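Side-chain contacts in nicastrin (Dictyostelium purpureum, PDB 4R12), which is probably an essential subunit of gamma-secretase, the complex that cleaves membrane proteins such as Notch receptors and the amyloid precursor protein within the membrane: residues S20-T25 against P477-P482; I69-T74 against V152-V157; I94-D99 against G413-D418; N409-Y414 against N419-G424. All coordinates share one frame; numbering follows the deposited sequence.

Interaction 1. Residues S20-T25 against P477-P482; sequences SSYPCT and PLNEVP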
# COMPACT_ATOMS: atom_id res chain seq x y z
N SER A 20 5.62 -20.39 6.58
CA SER A 20 5.86 -18.97 6.42
C SER A 20 6.70 -18.74 5.19
O SER A 20 7.88 -18.44 5.28
CB SER A 20 6.54 -18.39 7.63
OG SER A 20 5.90 -18.82 8.81
N SER A 21 6.07 -18.91 4.03
CA SER A 21 6.68 -18.63 2.74
C SER A 21 5.90 -17.55 1.98
O SER A 21 4.66 -17.46 2.09
CB SER A 21 6.78 -19.90 1.89
OG SER A 21 5.53 -20.21 1.30
N TYR A 22 6.62 -16.76 1.19
CA TYR A 22 6.05 -15.58 0.56
C TYR A 22 6.35 -15.59 -0.93
O TYR A 22 7.45 -15.26 -1.35
CB TYR A 22 6.60 -14.31 1.22
CG TYR A 22 6.62 -14.36 2.74
CD1 TYR A 22 5.46 -14.22 3.48
CD2 TYR A 22 7.82 -14.55 3.43
CE1 TYR A 22 5.48 -14.29 4.88
CE2 TYR A 22 7.85 -14.61 4.82
CZ TYR A 22 6.68 -14.48 5.54
OH TYR A 22 6.70 -14.52 6.92
N PRO A 23 5.36 -15.98 -1.74
CA PRO A 23 5.59 -16.21 -3.17
C PRO A 23 5.64 -14.92 -3.99
O PRO A 23 5.00 -13.91 -3.65
CB PRO A 23 4.39 -17.06 -3.58
CG PRO A 23 3.30 -16.61 -2.65
CD PRO A 23 3.97 -16.27 -1.33
N CYS A 24 6.41 -14.97 -5.07
CA CYS A 24 6.28 -14.05 -6.18
C CYS A 24 5.09 -14.50 -7.03
O CYS A 24 5.02 -15.66 -7.41
CB CYS A 24 7.57 -14.04 -7.00
SG CYS A 24 7.46 -13.13 -8.54
N THR A 25 4.16 -13.60 -7.31
CA THR A 25 2.95 -13.99 -8.05
C THR A 25 2.94 -13.33 -9.41
O THR A 25 3.77 -12.46 -9.68
CB THR A 25 1.68 -13.60 -7.27
OG1 THR A 25 1.65 -12.18 -7.13
CG2 THR A 25 1.67 -14.26 -5.87
N PRO A 477 -5.57 -12.23 11.61
CA PRO A 477 -4.85 -12.25 10.32
C PRO A 477 -3.99 -13.51 10.10
O PRO A 477 -3.30 -13.93 11.02
CB PRO A 477 -3.97 -10.99 10.39
CG PRO A 477 -3.79 -10.72 11.85
CD PRO A 477 -5.09 -11.15 12.49
N LEU A 478 -4.04 -14.08 8.91
CA LEU A 478 -3.21 -15.25 8.57
C LEU A 478 -1.72 -14.91 8.56
O LEU A 478 -0.87 -15.72 8.92
CB LEU A 478 -3.63 -15.81 7.22
CG LEU A 478 -5.09 -16.30 7.15
CD1 LEU A 478 -5.49 -16.69 5.73
CD2 LEU A 478 -5.32 -17.45 8.13
N ASN A 479 -1.41 -13.68 8.14
CA ASN A 479 -0.04 -13.21 8.04
C ASN A 479 0.16 -12.04 9.01
O ASN A 479 -0.50 -11.00 8.89
CB ASN A 479 0.25 -12.80 6.58
CG ASN A 479 1.67 -12.24 6.39
OD1 ASN A 479 2.51 -12.32 7.28
ND2 ASN A 479 1.93 -11.66 5.20
N GLU A 480 1.05 -12.20 9.98
CA GLU A 480 1.26 -11.15 10.97
C GLU A 480 2.24 -10.10 10.49
O GLU A 480 2.43 -9.09 11.14
CB GLU A 480 1.74 -11.74 12.31
CG GLU A 480 0.75 -12.73 12.91
CD GLU A 480 1.16 -13.18 14.32
OE1 GLU A 480 2.37 -13.27 14.60
OE2 GLU A 480 0.25 -13.42 15.14
N VAL A 481 2.88 -10.34 9.35
CA VAL A 481 3.66 -9.26 8.74
C VAL A 481 2.69 -8.26 8.15
O VAL A 481 1.86 -8.64 7.33
CB VAL A 481 4.61 -9.76 7.62
CG1 VAL A 481 5.35 -8.55 6.98
CG2 VAL A 481 5.60 -10.77 8.17
N PRO A 482 2.76 -6.99 8.58
CA PRO A 482 1.86 -6.03 7.95
C PRO A 482 2.13 -5.98 6.45
O PRO A 482 3.30 -5.87 6.06
CB PRO A 482 2.23 -4.68 8.60
CG PRO A 482 3.09 -5.03 9.79
CD PRO A 482 3.72 -6.35 9.50
O HOH W 1 4.19 -14.37 7.97
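The phenol ring of Y22 points its hydroxyl end at N479 and V481. One face carries the backbone carbon C of S20, 4.2 Å above the plane and displaced toward the rim, while a water sits at the edge, in the plane of the ring. OD1 of N479 approaches obliquely, at 4.3 Å from CE1 of Y22. OH of Y22 and OD1 of N479, 4.7 Å apart, are too far for a direct hydrogen bond, and the water bridges them: it lies 2.7 Å from OH of Y22 and donates to OD1 of N479, also at 2.7 Å. Beside this polar bridge CG2 of V481 comes within 4.1 Å of OH of Y22, a methyl group resting loosely against the hydroxyl.

Each residue type fits its place. Tyrosine is long enough to span from a strand to a loop and ends in a group that water can bind. The asparagine oxygen has two tasks, since the backbone N of V481 also donates to OD1 of N479, at 2.9 Å and from above the carbonyl plane, closing an Asx turn. That turn, with CG of N479 anti to its own N (chi1 178°), presents the oxygen to the water, and ND2 is held by the backbone O of D229.

The contact lies at the surface, between strand 21-29, which pairs antiparallel with strand 143-146 through Y22 and A145, and the loop joining helix 452-463 to strand 495-496.

Interaction 2. Residues I69-T74 against V152-V157; sequences IVVLDT and VAIRNV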
# COMPACT_ATOMS: atom_id res chain seq x y z
N ILE A 69 17.28 -25.62 -7.47
CA ILE A 69 16.66 -24.52 -6.74
C ILE A 69 17.75 -23.66 -6.10
O ILE A 69 18.40 -24.08 -5.14
CB ILE A 69 15.71 -25.00 -5.62
CG1 ILE A 69 14.62 -25.92 -6.18
CG2 ILE A 69 15.10 -23.80 -4.88
CD1 ILE A 69 13.80 -25.27 -7.27
N VAL A 70 17.96 -22.46 -6.64
CA VAL A 70 18.97 -21.55 -6.12
C VAL A 70 18.49 -20.87 -4.84
O VAL A 70 17.41 -20.28 -4.80
CB VAL A 70 19.35 -20.48 -7.15
CG1 VAL A 70 20.38 -19.51 -6.57
CG2 VAL A 70 19.90 -21.14 -8.42
N VAL A 71 19.31 -20.95 -3.80
CA VAL A 71 19.06 -20.25 -2.55
C VAL A 71 19.94 -19.01 -2.51
O VAL A 71 21.16 -19.11 -2.61
CB VAL A 71 19.35 -21.13 -1.33
CG1 VAL A 71 19.03 -20.39 -0.04
CG2 VAL A 71 18.55 -22.43 -1.41
N LEU A 72 19.32 -17.84 -2.39
CA LEU A 72 20.06 -16.58 -2.46
C LEU A 72 20.13 -15.85 -1.12
O LEU A 72 19.11 -15.54 -0.53
CB LEU A 72 19.42 -15.64 -3.48
CG LEU A 72 19.52 -15.99 -4.97
CD1 LEU A 72 18.69 -15.01 -5.79
CD2 LEU A 72 20.97 -15.96 -5.40
N ASP A 73 21.35 -15.58 -0.67
CA ASP A 73 21.55 -14.53 0.31
C ASP A 73 21.02 -13.27 -0.35
O ASP A 73 21.23 -13.07 -1.56
CB ASP A 73 23.02 -14.37 0.70
CG ASP A 73 23.24 -13.27 1.73
OD1 ASP A 73 23.28 -12.08 1.33
OD2 ASP A 73 23.37 -13.60 2.92
N THR A 74 20.34 -12.42 0.39
CA THR A 74 19.61 -11.34 -0.26
C THR A 74 20.53 -10.32 -0.94
O THR A 74 20.08 -9.60 -1.83
CB THR A 74 18.68 -10.62 0.72
OG1 THR A 74 17.84 -9.72 -0.01
CG2 THR A 74 19.46 -9.86 1.78
N VAL A 152 17.26 -19.31 8.23
CA VAL A 152 18.41 -19.85 8.96
C VAL A 152 18.58 -21.34 8.66
O VAL A 152 19.67 -21.80 8.34
CB VAL A 152 18.25 -19.63 10.49
CG1 VAL A 152 19.34 -20.38 11.26
CG2 VAL A 152 18.28 -18.14 10.81
N ALA A 153 17.47 -22.07 8.72
CA ALA A 153 17.52 -23.51 8.53
C ALA A 153 17.85 -23.87 7.08
O ALA A 153 18.67 -24.75 6.82
CB ALA A 153 16.21 -24.14 8.97
N ILE A 154 17.25 -23.16 6.13
CA ILE A 154 17.48 -23.42 4.71
C ILE A 154 18.88 -22.99 4.26
O ILE A 154 19.47 -23.60 3.36
CB ILE A 154 16.40 -22.73 3.85
CG1 ILE A 154 15.03 -23.35 4.16
CG2 ILE A 154 16.71 -22.86 2.36
CD1 ILE A 154 15.00 -24.82 3.89
N ARG A 155 19.40 -21.93 4.86
CA ARG A 155 20.78 -21.52 4.60
C ARG A 155 21.73 -22.63 5.06
O ARG A 155 22.73 -22.92 4.39
CB ARG A 155 21.14 -20.21 5.31
CG ARG A 155 22.54 -19.69 4.96
CD ARG A 155 22.94 -18.44 5.77
NE ARG A 155 22.10 -17.27 5.50
CZ ARG A 155 22.45 -16.25 4.71
NH1 ARG A 155 23.63 -16.25 4.10
NH2 ARG A 155 21.61 -15.23 4.54
N ASN A 156 21.40 -23.26 6.16
CA ASN A 156 22.17 -24.34 6.70
C ASN A 156 22.24 -25.54 5.75
O ASN A 156 23.30 -25.91 5.30
CB ASN A 156 21.59 -24.75 8.04
CG ASN A 156 22.43 -25.78 8.75
OD1 ASN A 156 23.63 -25.74 8.71
ND2 ASN A 156 21.79 -26.68 9.42
N VAL A 157 21.11 -26.12 5.41
CA VAL A 157 21.10 -27.28 4.54
C VAL A 157 21.58 -27.04 3.13
O VAL A 157 22.23 -27.87 2.55
CB VAL A 157 19.73 -27.92 4.49
CG1 VAL A 157 19.29 -28.32 5.88
CG2 VAL A 157 18.75 -26.97 3.87
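R155 leaves its helix for D73 as an extended chain, CB, CG and CD running out until a bend at chi3 (-64°) swings the guanidinium toward the end of strand 67-72. On the way the side chain also packs on L97 and T100, and NE makes a salt bridge with the carboxylate of D99. Further out, NH1 and NH2 both grip a single oxygen, OD2 of D73, each at 2.9 Å. The grip is end-on, through NH1 and NH2, with OD2 lying 4° out of the guanidinium plane, but the carboxylate is turned steeply, 75° from that plane. NH1 uses the anti lone pair of OD2, whereas NH2 arrives from above the carboxylate plane.

Arginine suits this place because its flat, multidentate head can serve two acids at once, and the pairing would be expected to favour the charged form of both partners. The other oxygen of D73, OD1, accepts from the backbone N of N75, which steadies the carboxylate against rotation.

One residue back along the helix, I154 turns CG2 inward to CG1 of V71 at 4.2 Å, the two side chains crossing at about a right angle. Both residues are buried, and their branched, apolar side chains suit the space between helix and strand beside the salt bridge.

Within the small lobe, helix 148-160 thus lies against strand 67-72, which runs parallel between strands 43-50 and 90-96.

Interaction 3. Residues I94-D99 against G413-D418; sequences IIVLTD and GYEQDD. With NAG (2-acetamido-2-deoxy-beta-D-glucopyranose), chain D.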
# COMPACT_ATOMS: atom_id res chain seq x y z
N ILE A 94 13.85 -20.17 -7.22
CA ILE A 94 14.73 -19.43 -6.33
C ILE A 94 14.08 -19.26 -4.97
O ILE A 94 12.87 -19.02 -4.87
CB ILE A 94 15.08 -18.04 -6.92
CG1 ILE A 94 15.97 -18.21 -8.15
CG2 ILE A 94 15.79 -17.16 -5.90
CD1 ILE A 94 16.17 -16.93 -8.93
N ILE A 95 14.87 -19.43 -3.92
CA ILE A 95 14.46 -19.11 -2.56
C ILE A 95 15.31 -17.95 -2.06
O ILE A 95 16.54 -18.02 -2.10
CB ILE A 95 14.61 -20.30 -1.61
CG1 ILE A 95 13.76 -21.47 -2.09
CG2 ILE A 95 14.23 -19.90 -0.19
CD1 ILE A 95 13.95 -22.75 -1.28
N VAL A 96 14.65 -16.89 -1.62
CA VAL A 96 15.36 -15.72 -1.12
C VAL A 96 15.32 -15.72 0.40
O VAL A 96 14.25 -15.77 1.02
CB VAL A 96 14.76 -14.40 -1.68
CG1 VAL A 96 15.47 -13.18 -1.06
CG2 VAL A 96 14.87 -14.38 -3.22
N LEU A 97 16.50 -15.66 1.00
CA LEU A 97 16.65 -15.70 2.44
C LEU A 97 16.43 -14.32 3.05
O LEU A 97 16.84 -13.31 2.47
CB LEU A 97 18.05 -16.22 2.80
CG LEU A 97 18.46 -17.57 2.19
CD1 LEU A 97 19.95 -17.80 2.39
CD2 LEU A 97 17.67 -18.72 2.81
N THR A 98 15.77 -14.28 4.19
CA THR A 98 15.54 -13.01 4.87
C THR A 98 16.13 -12.99 6.28
O THR A 98 15.71 -12.17 7.09
CB THR A 98 14.04 -12.68 4.98
OG1 THR A 98 13.41 -13.63 5.85
CG2 THR A 98 13.38 -12.74 3.60
N ASP A 99 17.07 -13.90 6.57
CA ASP A 99 17.71 -13.90 7.89
C ASP A 99 18.79 -12.82 7.98
O ASP A 99 19.22 -12.44 9.08
CB ASP A 99 18.31 -15.28 8.23
CG ASP A 99 19.23 -15.83 7.14
OD1 ASP A 99 19.05 -15.50 5.95
OD2 ASP A 99 20.13 -16.63 7.49
N GLY A 413 9.32 0.20 -2.53
CA GLY A 413 8.65 -0.93 -3.15
C GLY A 413 9.35 -2.25 -2.88
O GLY A 413 9.41 -3.14 -3.74
N TYR A 414 9.85 -2.40 -1.67
CA TYR A 414 10.71 -3.53 -1.35
C TYR A 414 10.57 -3.94 0.13
O TYR A 414 10.31 -3.09 0.97
CB TYR A 414 12.17 -3.19 -1.69
CG TYR A 414 13.14 -4.31 -1.42
CD1 TYR A 414 13.06 -5.51 -2.12
CD2 TYR A 414 14.15 -4.16 -0.47
CE1 TYR A 414 13.96 -6.56 -1.86
CE2 TYR A 414 15.05 -5.18 -0.21
CZ TYR A 414 14.94 -6.38 -0.91
OH TYR A 414 15.84 -7.39 -0.63
N GLU A 415 10.76 -5.23 0.41
CA GLU A 415 10.56 -5.80 1.76
C GLU A 415 11.38 -5.12 2.84
O GLU A 415 10.97 -5.08 4.00
CB GLU A 415 10.89 -7.30 1.76
CG GLU A 415 12.25 -7.60 1.15
CD GLU A 415 12.81 -8.97 1.51
OE1 GLU A 415 12.48 -9.50 2.58
OE2 GLU A 415 13.61 -9.51 0.71
N GLN A 416 12.55 -4.58 2.48
CA GLN A 416 13.39 -3.92 3.47
C GLN A 416 12.91 -2.51 3.84
O GLN A 416 13.55 -1.84 4.65
CB GLN A 416 14.84 -3.87 2.98
CG GLN A 416 15.86 -3.72 4.10
CD GLN A 416 17.26 -4.17 3.70
OE1 GLN A 416 17.42 -5.16 2.98
NE2 GLN A 416 18.27 -3.46 4.19
N ASP A 417 11.80 -2.06 3.25
CA ASP A 417 11.17 -0.83 3.68
C ASP A 417 10.34 -1.15 4.92
O ASP A 417 9.11 -1.24 4.87
CB ASP A 417 10.30 -0.24 2.56
CG ASP A 417 9.71 1.12 2.92
OD1 ASP A 417 10.08 1.69 3.97
OD2 ASP A 417 8.87 1.62 2.13
N ASP A 418 11.04 -1.32 6.04
CA ASP A 418 10.43 -1.84 7.26
C ASP A 418 10.66 -0.88 8.44
O ASP A 418 11.04 0.28 8.24
CB ASP A 418 10.97 -3.25 7.56
CG ASP A 418 12.49 -3.27 7.74
OD1 ASP A 418 13.11 -2.20 7.95
OD2 ASP A 418 13.07 -4.38 7.68
C1 NAG D . 16.76 -12.37 12.36
C2 NAG D . 17.26 -10.96 12.20
C3 NAG D . 18.52 -10.76 13.00
C4 NAG D . 18.38 -11.26 14.43
C5 NAG D . 17.81 -12.68 14.40
C6 NAG D . 17.53 -13.28 15.74
C7 NAG D . 16.83 -9.85 10.13
C8 NAG D . 17.34 -9.55 8.77
N2 NAG D . 17.54 -10.70 10.83
O3 NAG D . 18.81 -9.37 12.96
O4 NAG D . 19.67 -11.22 15.03
O5 NAG D . 16.57 -12.60 13.74
O6 NAG D . 16.56 -12.48 16.41
O7 NAG D . 15.83 -9.35 10.57
O HOH W 2 15.65 -10.85 1.62
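T98 and E415 cross obliquely, methyl against carboxylate: CG2 of T98 stands 3.5 Å from OE1 of E415, with no hydrogen bond between them. Threonine's polar branch is engaged elsewhere, for OG1, placed between N and C of its own backbone (chi1 67°), donates to the carbonyl of I146, and this leaves the methyl to meet the acid. E415 runs out extended beyond CG, and that CG lies 3.5 Å above one face of the Y414 ring, toward its rim. A polar link is supplied by a water that donates to OE2 of E415 at 2.6 Å and to the backbone O of L97 at 2.9 Å.

The contact joins the end of strand 90-96, in the small lobe, to a type I turn from Y414 to D417 in the large lobe. E415 is the second residue of this turn, which aims its side chain at the small lobe. Around it the lobes also meet through D418 with K101 and Q416 with the backbone of K102. Just beyond T98, the N-acetylglucosamine on N148 donates through its N2 to the backbone O of D99, at 3.0 Å and fairly straight (158°).

Interaction 4. Residues N409-Y414 against N419-G424; sequences NPYYGY and NENVLG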
# COMPACT_ATOMS: atom_id res chain seq x y z
N ASN A 409 13.63 7.45 0.83
CA ASN A 409 13.41 6.00 0.91
C ASN A 409 14.41 5.21 0.05
O ASN A 409 14.33 5.24 -1.17
CB ASN A 409 11.98 5.67 0.48
CG ASN A 409 11.55 4.24 0.84
OD1 ASN A 409 12.37 3.42 1.25
ND2 ASN A 409 10.27 3.95 0.64
N PRO A 410 15.35 4.49 0.69
CA PRO A 410 16.34 3.72 -0.07
C PRO A 410 15.84 2.32 -0.47
O PRO A 410 16.54 1.59 -1.17
CB PRO A 410 17.51 3.62 0.90
CG PRO A 410 16.86 3.61 2.25
CD PRO A 410 15.63 4.46 2.14
N TYR A 411 14.63 1.97 -0.04
CA TYR A 411 14.08 0.65 -0.33
C TYR A 411 12.65 0.75 -0.85
O TYR A 411 11.78 0.00 -0.42
CB TYR A 411 14.13 -0.23 0.93
CG TYR A 411 15.55 -0.56 1.32
CD1 TYR A 411 16.34 -1.35 0.51
CD2 TYR A 411 16.10 -0.05 2.48
CE1 TYR A 411 17.66 -1.64 0.85
CE2 TYR A 411 17.42 -0.33 2.84
CZ TYR A 411 18.19 -1.12 2.02
OH TYR A 411 19.50 -1.40 2.36
N TYR A 412 12.42 1.67 -1.79
CA TYR A 412 11.07 1.88 -2.27
C TYR A 412 10.49 0.64 -2.97
O TYR A 412 11.09 0.10 -3.89
CB TYR A 412 11.02 3.08 -3.23
CG TYR A 412 9.62 3.40 -3.66
CD1 TYR A 412 9.05 2.78 -4.77
CD2 TYR A 412 8.84 4.30 -2.93
CE1 TYR A 412 7.75 3.06 -5.15
CE2 TYR A 412 7.54 4.58 -3.31
CZ TYR A 412 7.00 3.96 -4.42
OH TYR A 412 5.71 4.22 -4.80
N GLY A 413 9.32 0.20 -2.53
CA GLY A 413 8.65 -0.93 -3.15
C GLY A 413 9.35 -2.25 -2.88
O GLY A 413 9.41 -3.14 -3.74
N TYR A 414 9.85 -2.40 -1.67
CA TYR A 414 10.71 -3.53 -1.35
C TYR A 414 10.57 -3.94 0.13
O TYR A 414 10.31 -3.09 0.97
CB TYR A 414 12.17 -3.19 -1.69
CG TYR A 414 13.14 -4.31 -1.42
CD1 TYR A 414 13.06 -5.51 -2.12
CD2 TYR A 414 14.15 -4.16 -0.47
CE1 TYR A 414 13.96 -6.56 -1.86
CE2 TYR A 414 15.05 -5.18 -0.21
CZ TYR A 414 14.94 -6.38 -0.91
OH TYR A 414 15.84 -7.39 -0.63
N ASN A 419 10.46 -1.37 9.67
CA ASN A 419 10.51 -0.46 10.82
C ASN A 419 11.89 0.16 11.01
O ASN A 419 12.00 1.26 11.57
CB ASN A 419 10.04 -1.14 12.14
CG ASN A 419 10.91 -2.32 12.59
OD1 ASN A 419 11.99 -2.58 12.07
ND2 ASN A 419 10.43 -3.04 13.60
N GLU A 420 12.92 -0.52 10.51
CA GLU A 420 14.28 0.01 10.60
C GLU A 420 14.61 1.00 9.48
O GLU A 420 15.68 1.61 9.47
CB GLU A 420 15.29 -1.14 10.60
CG GLU A 420 15.22 -1.93 11.90
CD GLU A 420 16.28 -3.00 12.00
OE1 GLU A 420 16.98 -3.25 10.99
OE2 GLU A 420 16.40 -3.59 13.09
N ASN A 421 13.67 1.18 8.56
CA ASN A 421 13.87 2.10 7.46
C ASN A 421 13.24 3.47 7.73
O ASN A 421 13.34 4.36 6.91
CB ASN A 421 13.29 1.51 6.16
CG ASN A 421 13.72 2.29 4.90
OD1 ASN A 421 14.89 2.62 4.74
ND2 ASN A 421 12.76 2.57 4.02
N VAL A 422 12.57 3.63 8.88
CA VAL A 422 11.92 4.90 9.17
C VAL A 422 12.33 5.41 10.55
O VAL A 422 12.89 4.66 11.34
CB VAL A 422 10.38 4.79 9.12
CG1 VAL A 422 9.88 4.73 7.67
CG2 VAL A 422 9.90 3.57 9.92
N LEU A 423 12.07 6.69 10.81
CA LEU A 423 12.50 7.33 12.05
C LEU A 423 11.36 7.44 13.06
O LEU A 423 10.69 8.48 13.16
CB LEU A 423 13.07 8.73 11.76
CG LEU A 423 14.38 8.78 10.97
CD1 LEU A 423 14.80 10.25 10.69
CD2 LEU A 423 15.48 8.05 11.71
N GLY A 424 11.15 6.37 13.82
CA GLY A 424 10.15 6.39 14.88
C GLY A 424 10.27 7.60 15.80
O GLY A 424 9.27 8.10 16.32
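This is a short-range polar contact within one loop of the large lobe, the loop that links strand 397-401 to helix 427-441, and it turns on two asparagine amides, N409 and N421. ND2 of N421 donates to OD1 of N409 at 2.9 Å, with an N-H...O angle of 143°. The planes of the two amides stand 43° apart, and the donor reaches the oxygen from above its carbonyl plane. The backbone N of Y411 donates to the same OD1, at 3.0 Å, from the opposite face. That second bond makes an Asx turn, a role in which asparagine is common because its short side chain can fold back onto the chain just ahead.

The oxygen of N421 meets carbon. CD and CG of P410 each come within 3.3 Å of OD1 of N421, the proline ring and the amide approaching from opposite directions. The edge of the Y411 ring meets the same OD1, which lies near the ring plane, 3.7 Å from CD2. The phenol's far end is held separately, OH of Y411 bonding to the backbone O of Y104. The chain then reverses in a type II turn from Y411 to Y414, with G413 at a positive phi of 71°.

D417 completes the network, its OD1 accepting from ND2 of N421 and its OD2 from ND2 of N409. Each asparagine thus turns its NH2 toward an acceptor, which settles how both amides are flipped, and the oxygen of N409, in a buried residue, is satisfied by two donors.

In the fold
From the N terminus, residues 20-25 open interaction 1, which closes last, at 477-482, so the other three lie within its span. Residues 69-74 follow, and 94-99 come before 152-157 closes interaction 2; interaction 3 therefore crosses interaction 2 and ends only at 413-418. Strands 67-72 and 90-96, which carry these two contacts, are neighbours bonded between L72 and I95. Interaction 4 closes a very short loop and shares G413 and Y414 with interaction 3. Interaction 2 is internal to the small lobe and interaction 4 to the large one; interaction 3 ties the lobes together, while interaction 1 joins strand 21-29 to the loop following helix 452-463.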